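Local coordinates for CCMAN5 (Cellulosimicrobium cellulans, PDB 2XSG), which probably hydrolyses alpha-mannosidic linkages as a family 92 glycoside hydrolase, an activity put to use in mannose-6-phosphate modification of yeast-made human lysosomal enzymes, at residues 183-188 against 236-241; 215-218 against 222-225; 360-365 against 670-675; 367-372 against 700-705. All coordinates share one frame; numbering follows the deposited sequence.

Interaction 1: residues 183-188 against 236-241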
loop_
_atom_site.group_PDB
_atom_site.type_symbol
_atom_site.label_atom_id
_atom_site.label_comp_id
_atom_site.label_asym_id
_atom_site.label_seq_id
_atom_site.Cartn_x
_atom_site.Cartn_y
_atom_site.Cartn_z
ATOM N N GLY A 183 -35.826 21.941 -2.727
ATOM C CA GLY A 183 -36.292 20.618 -2.305
ATOM C C GLY A 183 -35.223 19.545 -2.165
ATOM O O GLY A 183 -35.518 18.436 -1.692
ATOM N N THR A 184 -33.994 19.840 -2.593
ATOM C CA THR A 184 -32.879 18.882 -2.403
ATOM C C THR A 184 -32.441 18.818 -0.931
ATOM O O THR A 184 -32.694 19.750 -0.159
ATOM C CB THR A 184 -31.639 19.170 -3.294
ATOM O OG1 THR A 184 -31.107 20.469 -3.002
ATOM C CG2 THR A 184 -31.974 19.024 -4.791
ATOM N N VAL A 185 -31.806 17.707 -0.558
ATOM C CA VAL A 185 -31.392 17.456 0.818
ATOM C C VAL A 185 -29.874 17.404 0.915
ATOM O O VAL A 185 -29.204 16.888 0.032
ATOM C CB VAL A 185 -32.024 16.165 1.396
ATOM C CG1 VAL A 185 -31.512 15.878 2.809
ATOM C CG2 VAL A 185 -33.532 16.293 1.435
ATOM N N GLU A 186 -29.360 18.003 1.983
ATOM C CA GLU A 186 -27.950 17.950 2.329
ATOM C C GLU A 186 -27.857 17.304 3.712
ATOM O O GLU A 186 -28.614 17.679 4.630
ATOM C CB GLU A 186 -27.318 19.349 2.327
ATOM C CG GLU A 186 -25.782 19.358 2.449
ATOM C CD GLU A 186 -25.290 19.604 3.871
ATOM O OE1 GLU A 186 -26.136 19.909 4.738
ATOM O OE2 GLU A 186 -24.058 19.495 4.119
ATOM N N LEU A 187 -26.989 16.296 3.813
ATOM C CA LEU A 187 -26.716 15.546 5.036
ATOM C C LEU A 187 -25.272 15.808 5.431
ATOM O O LEU A 187 -24.399 15.863 4.567
ATOM C CB LEU A 187 -26.881 14.045 4.797
ATOM C CG LEU A 187 -28.195 13.472 4.256
ATOM C CD1 LEU A 187 -28.112 11.952 4.077
ATOM C CD2 LEU A 187 -29.355 13.837 5.174
ATOM N N SER A 188 -25.010 15.969 6.723
ATOM C CA SER A 188 -23.638 16.209 7.165
ATOM C C SER A 188 -23.425 15.784 8.597
ATOM O O SER A 188 -24.383 15.721 9.388
ATOM C CB SER A 188 -23.281 17.697 7.026
ATOM O OG SER A 188 -24.031 18.466 7.951
ATOM N N ALA A 236 -29.660 7.905 7.734
ATOM C CA ALA A 236 -30.741 8.652 7.098
ATOM C C ALA A 236 -31.262 7.893 5.880
ATOM O O ALA A 236 -30.518 7.157 5.229
ATOM C CB ALA A 236 -30.269 10.050 6.704
ATOM N N ILE A 237 -32.551 8.049 5.600
ATOM C CA ILE A 237 -33.158 7.429 4.425
ATOM C C ILE A 237 -33.769 8.527 3.568
ATOM O O ILE A 237 -34.619 9.288 4.034
ATOM C CB ILE A 237 -34.195 6.340 4.808
ATOM C CG1 ILE A 237 -33.520 5.299 5.743
ATOM C CG2 ILE A 237 -34.778 5.686 3.560
ATOM C CD1 ILE A 237 -34.380 4.107 6.132
ATOM N N LEU A 238 -33.273 8.636 2.342
ATOM C CA LEU A 238 -33.748 9.625 1.380
ATOM C C LEU A 238 -34.768 8.965 0.474
ATOM O O LEU A 238 -34.519 7.881 -0.034
ATOM C CB LEU A 238 -32.577 10.144 0.531
ATOM C CG LEU A 238 -31.422 10.822 1.287
ATOM C CD1 LEU A 238 -30.099 10.715 0.518
ATOM C CD2 LEU A 238 -31.756 12.289 1.626
ATOM N N THR A 239 -35.906 9.621 0.274
ATOM C CA THR A 239 -36.963 9.119 -0.605
ATOM C C THR A 239 -37.264 10.170 -1.677
ATOM O O THR A 239 -37.463 11.360 -1.366
ATOM C CB THR A 239 -38.236 8.736 0.187
ATOM O OG1 THR A 239 -37.895 7.792 1.212
ATOM C CG2 THR A 239 -39.288 8.102 -0.729
ATOM N N PHE A 240 -37.273 9.712 -2.928
ATOM C CA PHE A 240 -37.451 10.560 -4.102
ATOM C C PHE A 240 -38.822 10.356 -4.756
ATOM O O PHE A 240 -39.517 9.377 -4.482
ATOM C CB PHE A 240 -36.329 10.291 -5.119
ATOM C CG PHE A 240 -34.960 10.473 -4.551
ATOM C CD1 PHE A 240 -34.338 9.441 -3.836
ATOM C CD2 PHE A 240 -34.300 11.695 -4.677
ATOM C CE1 PHE A 240 -33.062 9.622 -3.284
ATOM C CE2 PHE A 240 -33.025 11.879 -4.131
ATOM C CZ PHE A 240 -32.407 10.842 -3.438
ATOM N N ASP A 241 -39.198 11.296 -5.619
ATOM C CA ASP A 241 -40.409 11.156 -6.417
ATOM C C ASP A 241 -40.229 10.110 -7.536
ATOM O O ASP A 241 -39.190 10.101 -8.210
ATOM C CB ASP A 241 -40.795 12.504 -7.030
ATOM C CG ASP A 241 -42.249 12.544 -7.458
ATOM O OD1 ASP A 241 -43.078 13.083 -6.689
ATOM O OD2 ASP A 241 -42.582 11.997 -8.534
#
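Two antiparallel sheets of the N-terminal domain face each other here, and Val185, Leu187, Ala236 and Leu238 meet in the layer between them. No hydrogen bond joins 183-188 to 236-241. The axes of strands 185-188 and 236-240 come no nearer than 9.9 Å and run almost antiparallel, at 168°, so side chains alone bridge the gap. Leu187 reaches over with its tip: CD1 sits 3.9 Å from CB of Ala236, and the other methyl, CD2, approaches the same carbon at 4.2 Å. The small alanine thus receives both branches of the leucine. CD1 of Leu187 also passes CD1 of Leu238 more loosely, at 4.3 Å. Leu238 turns its other methyl, CD2, to Val185, two residues before Leu187, at 3.8 Å from CG1 of the valine. With CG1 anti to the backbone N (chi1 177°), Val185 turns this methyl to Leu238, and the two side chains cross obliquely. Val161 of strand 158-162 touches both leucines, while Val177 of strand 169-179 touches Val185 and Leu187. The alternation of a strand points Glu186 and Ile237 away from the shared layer, though both stay buried, Glu186 in a salt bridge with Arg263 and Ile237 on Trp217. Aliphatic packing between nearly aligned sheets is the mark of a beta-sandwich, consistent with the N-terminal domain of family 92 enzymes.

Interaction 2: residues 215-218 against 222-225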
loop_
_atom_site.group_PDB
_atom_site.type_symbol
_atom_site.label_atom_id
_atom_site.label_comp_id
_atom_site.label_asym_id
_atom_site.label_seq_id
_atom_site.Cartn_x
_atom_site.Cartn_y
_atom_site.Cartn_z
ATOM N N GLN A 215 -35.860 10.704 6.553
ATOM C CA GLN A 215 -36.028 10.257 7.917
ATOM C C GLN A 215 -34.680 9.778 8.427
ATOM O O GLN A 215 -33.824 9.347 7.639
ATOM C CB GLN A 215 -37.031 9.120 7.976
ATOM C CG GLN A 215 -38.453 9.581 7.694
ATOM C CD GLN A 215 -39.470 8.500 7.965
ATOM O OE1 GLN A 215 -39.395 7.397 7.415
ATOM N NE2 GLN A 215 -40.439 8.811 8.823
ATOM N N THR A 216 -34.482 9.858 9.738
ATOM C CA THR A 216 -33.209 9.453 10.323
ATOM C C THR A 216 -33.437 8.390 11.363
ATOM O O THR A 216 -34.570 8.178 11.784
ATOM C CB THR A 216 -32.489 10.629 10.977
ATOM O OG1 THR A 216 -33.291 11.133 12.054
ATOM C CG2 THR A 216 -32.221 11.736 9.945
ATOM N N TRP A 217 -32.363 7.724 11.759
ATOM C CA TRP A 217 -32.389 6.813 12.905
ATOM C C TRP A 217 -31.177 6.998 13.820
ATOM O O TRP A 217 -30.113 7.416 13.374
ATOM C CB TRP A 217 -32.500 5.354 12.459
ATOM C CG TRP A 217 -31.221 4.757 11.956
ATOM C CD1 TRP A 217 -30.171 4.324 12.708
ATOM C CD2 TRP A 217 -30.864 4.508 10.591
ATOM N NE1 TRP A 217 -29.177 3.828 11.899
ATOM C CE2 TRP A 217 -29.575 3.925 10.596
ATOM C CE3 TRP A 217 -31.513 4.708 9.363
ATOM C CZ2 TRP A 217 -28.919 3.534 9.426
ATOM C CZ3 TRP A 217 -30.852 4.330 8.186
ATOM C CH2 TRP A 217 -29.571 3.745 8.232
ATOM N N GLY A 218 -31.363 6.679 15.094
ATOM C CA GLY A 218 -30.283 6.623 16.061
ATOM C C GLY A 218 -30.239 5.242 16.693
ATOM O O GLY A 218 -30.804 4.255 16.143
ATOM N N ARG A 222 -35.221 3.543 16.066
ATOM C CA ARG A 222 -36.448 4.204 15.603
ATOM C C ARG A 222 -36.188 5.071 14.368
ATOM O O ARG A 222 -35.248 5.880 14.333
ATOM C CB ARG A 222 -37.127 5.000 16.724
ATOM C CG ARG A 222 -37.798 4.110 17.747
ATOM C CD ARG A 222 -38.339 4.864 18.951
ATOM N NE ARG A 222 -39.682 5.403 18.740
ATOM C CZ ARG A 222 -39.943 6.705 18.581
ATOM N NH1 ARG A 222 -38.963 7.605 18.611
ATOM N NH2 ARG A 222 -41.194 7.115 18.410
ATOM N N LEU A 223 -37.008 4.877 13.341
ATOM C CA LEU A 223 -36.926 5.701 12.144
ATOM C C LEU A 223 -37.907 6.838 12.279
ATOM O O LEU A 223 -39.118 6.612 12.303
ATOM C CB LEU A 223 -37.235 4.880 10.905
ATOM C CG LEU A 223 -37.079 5.605 9.569
ATOM C CD1 LEU A 223 -35.624 6.002 9.325
ATOM C CD2 LEU A 223 -37.571 4.669 8.488
ATOM N N VAL A 224 -37.382 8.057 12.374
ATOM C CA VAL A 224 -38.180 9.211 12.786
ATOM C C VAL A 224 -38.029 10.397 11.839
ATOM O O VAL A 224 -37.163 10.402 10.956
ATOM C CB VAL A 224 -37.766 9.695 14.191
ATOM C CG1 VAL A 224 -38.225 8.696 15.279
ATOM C CG2 VAL A 224 -36.251 9.919 14.248
ATOM N N ASP A 225 -38.858 11.414 12.043
ATOM C CA ASP A 225 -38.783 12.609 11.216
ATOM C C ASP A 225 -37.749 13.612 11.719
ATOM O O ASP A 225 -37.503 14.619 11.053
ATOM C CB ASP A 225 -40.153 13.286 11.087
ATOM C CG ASP A 225 -41.149 12.467 10.271
ATOM O OD1 ASP A 225 -40.746 11.723 9.344
ATOM O OD2 ASP A 225 -42.356 12.579 10.568
HETATM O O HOH W 1 -33.938 6.968 16.307
#
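Gln215 swings CG to the side of its own N, trans to its carbonyl carbon (chi1 -70°), and then runs extended, while Leu223 sets CG anti to its N (chi1 -176°); the two side chains cross at about a right angle. CB of Gln215 lies 3.7 Å from CD1 of Leu223, and OE1 of the glutamine is 3.5 Å from CD2 of the leucine. The amide nitrogen goes on to Asp225: NE2 of Gln215 donates to OD1 of Asp225 over 3.0 Å, at an N-H...O angle of 157°. The acceptor lies near the amide plane, but the donor comes in from above the carboxylate plane. Replacing Gln215 by an alanine would probably leave Asp225 without this amide donor and bare one flank of Leu223. In the backbone, Thr216 and Val224 form an antiparallel hydrogen-bonded pair: Thr216 N to Val224 O is 3.0 Å, and Val224 N to Thr216 O is 2.9 Å and nearly straight. Beyond this pair a water joins the two chain segments where they pass into the turn, accepting from Gly218 N at 2.9 Å and donating to Arg222 O at 2.6 Å. OG1 of Thr216 is bonded to Ala226 O and Gln229, and NE1 of Trp217 to Asp233. This is a beta hairpin whose short, weakly bonded second strand, 223-224, forms one margin of a five-stranded antiparallel sheet.

Interaction 3: residues 360-365 against 670-675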
loop_
_atom_site.group_PDB
_atom_site.type_symbol
_atom_site.label_atom_id
_atom_site.label_comp_id
_atom_site.label_asym_id
_atom_site.label_seq_id
_atom_site.Cartn_x
_atom_site.Cartn_y
_atom_site.Cartn_z
ATOM N N PHE A 360 8.308 3.820 -0.724
ATOM C CA PHE A 360 8.583 5.235 -0.866
ATOM C C PHE A 360 9.842 5.460 -1.691
ATOM O O PHE A 360 9.887 6.390 -2.502
ATOM C CB PHE A 360 8.700 5.920 0.507
ATOM C CG PHE A 360 7.413 5.893 1.301
ATOM C CD1 PHE A 360 6.405 6.811 1.047
ATOM C CD2 PHE A 360 7.207 4.934 2.279
ATOM C CE1 PHE A 360 5.205 6.780 1.754
ATOM C CE2 PHE A 360 6.007 4.907 3.017
ATOM C CZ PHE A 360 5.015 5.839 2.750
ATOM N N SER A 361 10.850 4.602 -1.508
ATOM C CA SER A 361 12.095 4.741 -2.259
ATOM C C SER A 361 11.849 4.667 -3.771
ATOM O O SER A 361 12.571 5.312 -4.550
ATOM C CB SER A 361 13.111 3.682 -1.862
ATOM O OG SER A 361 13.365 3.626 -0.458
ATOM N N VAL A 362 10.856 3.873 -4.172
ATOM C CA VAL A 362 10.451 3.726 -5.583
ATOM C C VAL A 362 9.612 4.916 -6.061
ATOM O O VAL A 362 9.857 5.458 -7.142
ATOM C CB VAL A 362 9.659 2.409 -5.823
ATOM C CG1 VAL A 362 9.331 2.216 -7.322
ATOM C CG2 VAL A 362 10.418 1.177 -5.274
ATOM N N ILE A 363 8.612 5.312 -5.268
ATOM C CA ILE A 363 7.875 6.548 -5.523
ATOM C C ILE A 363 8.843 7.705 -5.817
ATOM O O ILE A 363 8.625 8.472 -6.761
ATOM C CB ILE A 363 6.917 6.928 -4.357
ATOM C CG1 ILE A 363 5.766 5.929 -4.248
ATOM C CG2 ILE A 363 6.343 8.333 -4.568
ATOM C CD1 ILE A 363 4.947 6.098 -2.968
ATOM N N ALA A 364 9.918 7.805 -5.036
ATOM C CA ALA A 364 10.948 8.835 -5.277
ATOM C C ALA A 364 11.412 8.929 -6.736
ATOM O O ALA A 364 11.602 10.030 -7.247
ATOM C CB ALA A 364 12.145 8.653 -4.351
ATOM N N TYR A 365 11.577 7.802 -7.424
ATOM C CA TYR A 365 12.055 7.907 -8.811
ATOM C C TYR A 365 10.954 7.937 -9.882
ATOM O O TYR A 365 11.232 8.182 -11.064
ATOM C CB TYR A 365 13.220 6.942 -9.117
ATOM C CG TYR A 365 12.909 5.466 -9.304
ATOM C CD1 TYR A 365 12.108 5.027 -10.349
ATOM C CD2 TYR A 365 13.499 4.501 -8.475
ATOM C CE1 TYR A 365 11.860 3.666 -10.542
ATOM C CE2 TYR A 365 13.277 3.147 -8.663
ATOM C CZ TYR A 365 12.441 2.735 -9.706
ATOM O OH TYR A 365 12.201 1.391 -9.909
ATOM N N PHE A 670 6.398 -4.572 -7.860
ATOM C CA PHE A 670 6.245 -5.028 -9.247
ATOM C C PHE A 670 6.714 -3.952 -10.225
ATOM O O PHE A 670 7.450 -4.239 -11.170
ATOM C CB PHE A 670 4.800 -5.416 -9.562
ATOM C CG PHE A 670 4.617 -5.963 -10.956
ATOM C CD1 PHE A 670 4.518 -5.098 -12.050
ATOM C CD2 PHE A 670 4.558 -7.334 -11.176
ATOM C CE1 PHE A 670 4.377 -5.609 -13.340
ATOM C CE2 PHE A 670 4.415 -7.846 -12.475
ATOM C CZ PHE A 670 4.311 -6.984 -13.546
ATOM N N VAL A 671 6.258 -2.719 -10.020
ATOM C CA VAL A 671 6.721 -1.615 -10.855
ATOM C C VAL A 671 8.254 -1.540 -10.845
ATOM O O VAL A 671 8.877 -1.411 -11.897
ATOM C CB VAL A 671 6.117 -0.295 -10.387
ATOM C CG1 VAL A 671 6.886 0.914 -10.994
ATOM C CG2 VAL A 671 4.633 -0.247 -10.763
ATOM N N ALA A 672 8.848 -1.608 -9.652
ATOM C CA ALA A 672 10.305 -1.507 -9.494
ATOM C C ALA A 672 11.040 -2.621 -10.252
ATOM O O ALA A 672 12.065 -2.374 -10.920
ATOM C CB ALA A 672 10.675 -1.537 -8.008
ATOM N N ALA A 673 10.514 -3.841 -10.147
ATOM C CA ALA A 673 11.088 -4.982 -10.860
ATOM C C ALA A 673 11.022 -4.753 -12.371
ATOM O O ALA A 673 11.998 -5.028 -13.080
ATOM C CB ALA A 673 10.373 -6.262 -10.477
ATOM N N ALA A 674 9.888 -4.209 -12.836
ATOM C CA ALA A 674 9.644 -3.955 -14.269
ATOM C C ALA A 674 10.601 -2.920 -14.821
ATOM O O ALA A 674 11.144 -3.109 -15.914
ATOM C CB ALA A 674 8.213 -3.522 -14.522
ATOM N N VAL A 675 10.797 -1.832 -14.076
ATOM C CA VAL A 675 11.811 -0.829 -14.434
ATOM C C VAL A 675 13.204 -1.464 -14.345
ATOM O O VAL A 675 14.065 -1.239 -15.212
ATOM C CB VAL A 675 11.717 0.418 -13.525
ATOM C CG1 VAL A 675 12.896 1.407 -13.765
ATOM C CG2 VAL A 675 10.386 1.115 -13.735
#
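Tyr365, Ala672 and Val362 carry this buried helix-helix contact. The tyrosine brings its hydroxyl end in over the second helix: OH stands 3.5 Å from CA of Ala672 and 3.8 Å from CB of Val675, a close pass consistent with the small side chain of Ala672. CG of Tyr365 takes the place between N and the carbonyl carbon (chi1 75°), which folds the ring back along its own helix, one face lying over Val362 O near the rim. Farther back on the ring, CE1 passes CG1 of Val675 at 4.1 Å. The hydroxyl is not left in an apolar setting, since it is hydrogen-bonded to Leu677 O just past the end of helix 665-675. The two helices cross at 52°, with segment axes 10.4 Å apart, and belong to the helical catalytic domain, consistent with the (alpha/alpha)6 barrel of this hydrolase clan. One turn earlier, Val362 presents both its methyls to Ala672: CG2 is 3.9 Å and CG1 4.0 Å from the alanine CB. Ala672 is thus touched by the valine and the tyrosine together. Phe687 meets the Tyr365 ring edge-to-face, and helix 306-318 packs against Val671 through Met318.

Interaction 4: residues 367-372 against 700-705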
loop_
_atom_site.group_PDB
_atom_site.type_symbol
_atom_site.label_atom_id
_atom_site.label_comp_id
_atom_site.label_asym_id
_atom_site.label_seq_id
_atom_site.Cartn_x
_atom_site.Cartn_y
_atom_site.Cartn_z
ATOM N N ASP A 367 7.664 9.685 -9.129
ATOM C CA ASP A 367 7.022 10.979 -8.913
ATOM C C ASP A 367 7.719 11.716 -7.766
ATOM O O ASP A 367 7.237 11.705 -6.624
ATOM C CB ASP A 367 5.531 10.791 -8.624
ATOM C CG ASP A 367 4.748 12.097 -8.668
ATOM O OD1 ASP A 367 5.348 13.195 -8.618
ATOM O OD2 ASP A 367 3.510 12.013 -8.756
ATOM N N PRO A 368 8.880 12.340 -8.060
ATOM C CA PRO A 368 9.687 12.957 -6.988
ATOM C C PRO A 368 8.931 13.996 -6.136
ATOM O O PRO A 368 9.096 14.011 -4.902
ATOM C CB PRO A 368 10.862 13.593 -7.756
ATOM C CG PRO A 368 10.989 12.758 -8.995
ATOM C CD PRO A 368 9.553 12.424 -9.370
ATOM N N ALA A 369 8.098 14.827 -6.780
ATOM C CA ALA A 369 7.337 15.888 -6.090
ATOM C C ALA A 369 6.331 15.316 -5.102
ATOM O O ALA A 369 6.159 15.846 -4.005
ATOM C CB ALA A 369 6.603 16.773 -7.095
ATOM N N LEU A 370 5.653 14.241 -5.501
ATOM C CA LEU A 370 4.697 13.593 -4.610
ATOM C C LEU A 370 5.436 13.005 -3.417
ATOM O O LEU A 370 5.033 13.175 -2.271
ATOM C CB LEU A 370 3.924 12.498 -5.353
ATOM C CG LEU A 370 2.903 11.675 -4.558
ATOM C CD1 LEU A 370 1.734 12.574 -4.069
ATOM C CD2 LEU A 370 2.367 10.514 -5.400
ATOM N N TYR A 371 6.532 12.318 -3.706
ATOM C CA TYR A 371 7.380 11.720 -2.673
ATOM C C TYR A 371 7.840 12.766 -1.683
ATOM O O TYR A 371 7.771 12.532 -0.478
ATOM C CB TYR A 371 8.585 11.054 -3.326
ATOM C CG TYR A 371 9.733 10.648 -2.422
ATOM C CD1 TYR A 371 10.851 11.467 -2.300
ATOM C CD2 TYR A 371 9.748 9.410 -1.778
ATOM C CE1 TYR A 371 11.935 11.106 -1.535
ATOM C CE2 TYR A 371 10.835 9.031 -0.982
ATOM C CZ TYR A 371 11.925 9.893 -0.869
ATOM O OH TYR A 371 13.025 9.560 -0.117
ATOM N N ARG A 372 8.312 13.909 -2.186
ATOM C CA ARG A 372 8.734 14.984 -1.302
ATOM C C ARG A 372 7.570 15.384 -0.375
ATOM O O ARG A 372 7.756 15.500 0.838
ATOM C CB ARG A 372 9.280 16.196 -2.067
ATOM C CG ARG A 372 9.899 17.248 -1.121
ATOM C CD ARG A 372 10.319 18.589 -1.766
ATOM N NE ARG A 372 11.168 19.324 -0.814
ATOM C CZ ARG A 372 10.702 20.043 0.211
ATOM N NH1 ARG A 372 9.389 20.167 0.410
ATOM N NH2 ARG A 372 11.543 20.650 1.043
ATOM N N THR A 700 9.093 10.209 -17.397
ATOM C CA THR A 700 9.121 11.644 -17.714
ATOM C C THR A 700 8.838 12.466 -16.459
ATOM O O THR A 700 7.818 12.266 -15.801
ATOM C CB THR A 700 8.103 11.983 -18.819
ATOM O OG1 THR A 700 8.310 11.102 -19.941
ATOM C CG2 THR A 700 8.224 13.439 -19.263
ATOM N N TYR A 701 9.775 13.345 -16.113
ATOM C CA TYR A 701 9.655 14.208 -14.940
ATOM C C TYR A 701 8.931 15.522 -15.254
ATOM O O TYR A 701 8.709 15.851 -16.418
ATOM C CB TYR A 701 11.036 14.421 -14.294
ATOM C CG TYR A 701 11.614 13.082 -13.910
ATOM C CD1 TYR A 701 11.017 12.322 -12.911
ATOM C CD2 TYR A 701 12.701 12.532 -14.608
ATOM C CE1 TYR A 701 11.513 11.080 -12.572
ATOM C CE2 TYR A 701 13.208 11.283 -14.279
ATOM C CZ TYR A 701 12.606 10.564 -13.256
ATOM O OH TYR A 701 13.072 9.334 -12.916
ATOM N N ASP A 702 8.553 16.259 -14.215
ATOM C CA ASP A 702 7.709 17.445 -14.372
ATOM C C ASP A 702 8.292 18.503 -15.305
ATOM O O ASP A 702 7.538 19.235 -15.927
ATOM C CB ASP A 702 7.342 18.045 -13.007
ATOM C CG ASP A 702 6.480 17.087 -12.166
ATOM O OD1 ASP A 702 5.755 16.265 -12.769
ATOM O OD2 ASP A 702 6.532 17.143 -10.914
ATOM N N ASP A 703 9.616 18.587 -15.406
ATOM C CA ASP A 703 10.233 19.539 -16.329
ATOM C C ASP A 703 10.370 19.037 -17.775
ATOM O O ASP A 703 10.855 19.764 -18.647
ATOM C CB ASP A 703 11.578 20.039 -15.808
ATOM C CG ASP A 703 12.605 18.925 -15.622
ATOM O OD1 ASP A 703 12.380 17.768 -16.050
ATOM O OD2 ASP A 703 13.648 19.226 -15.012
ATOM N N GLY A 704 9.948 17.801 -18.026
ATOM C CA GLY A 704 9.982 17.257 -19.384
ATOM C C GLY A 704 11.252 16.480 -19.702
ATOM O O GLY A 704 11.332 15.841 -20.761
ATOM N N SER A 705 12.251 16.543 -18.818
ATOM C CA SER A 705 13.372 15.602 -18.891
ATOM C C SER A 705 12.853 14.184 -18.582
ATOM O O SER A 705 11.743 14.028 -18.043
ATOM C CB SER A 705 14.492 15.992 -17.927
ATOM O OG SER A 705 14.159 15.659 -16.589
HETATM O O HOH W 2 7.062 14.640 -9.831
#
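A water joins two aspartates across this contact, beside the touch of Ala369 CB on Asp702 OD2 at 3.8 Å. It donates to OD1 of Asp367 and, over 2.8 Å, to OD2 of Asp702, and accepts from Ala369 N over a longer 3.2 Å. Asp367 OD1 and Asp702 OD2 stand 4.7 Å apart, and the water probably eases their like charges. Arg292 adds a salt bridge to Asp702 OD1 and a weak, long ion pair to Asp367 OD2. Asp367 is the N-cap of helix 368-387, its OD1 taking a weak bond of 3.3 Å from Leu370 N, and Pro368 opens that helix. The partner segment holds a type I beta turn, Tyr701 to Gly704, which links strands 696-700 and 706-712. Within it Asp703 starts an Asx turn, OD1 accepting from Ser705 N; Ser705 OG binds OD1 too. Tyr701 keeps CG beside its N (chi1 -58°), which brings the ring to Pro368; the two side chains cross at about a right angle, Pro368 CD 3.8 Å and CG 3.9 Å from CD1 of Tyr701. Replacing Pro368 by a glycine is likely to open a gap beside the Tyr701 ring. Tyr701 OH is hydrogen-bonded to Tyr365 O.

The four contacts form two pairs. Interactions 1 and 2 lie in the N-terminal beta domain, centres about 13 Å apart, and both reach one sheet, where strands 235-240 and 212-217 are neighbours, while strand 185-195 of interaction 1 belongs to the other; interaction 2 is nested inside the loop that interaction 1 closes. Interactions 3 and 4 follow in the catalytic region, their centres also about 13 Å apart, with alternating segments: helix 353-366 meets helix 665-675, and helix 368-387, next in the chain, meets the turn 700-705. They tie early and late parts of the catalytic region together. Between the pairs the nearest atoms, those of interactions 1 and 4, are still about 28 Å apart.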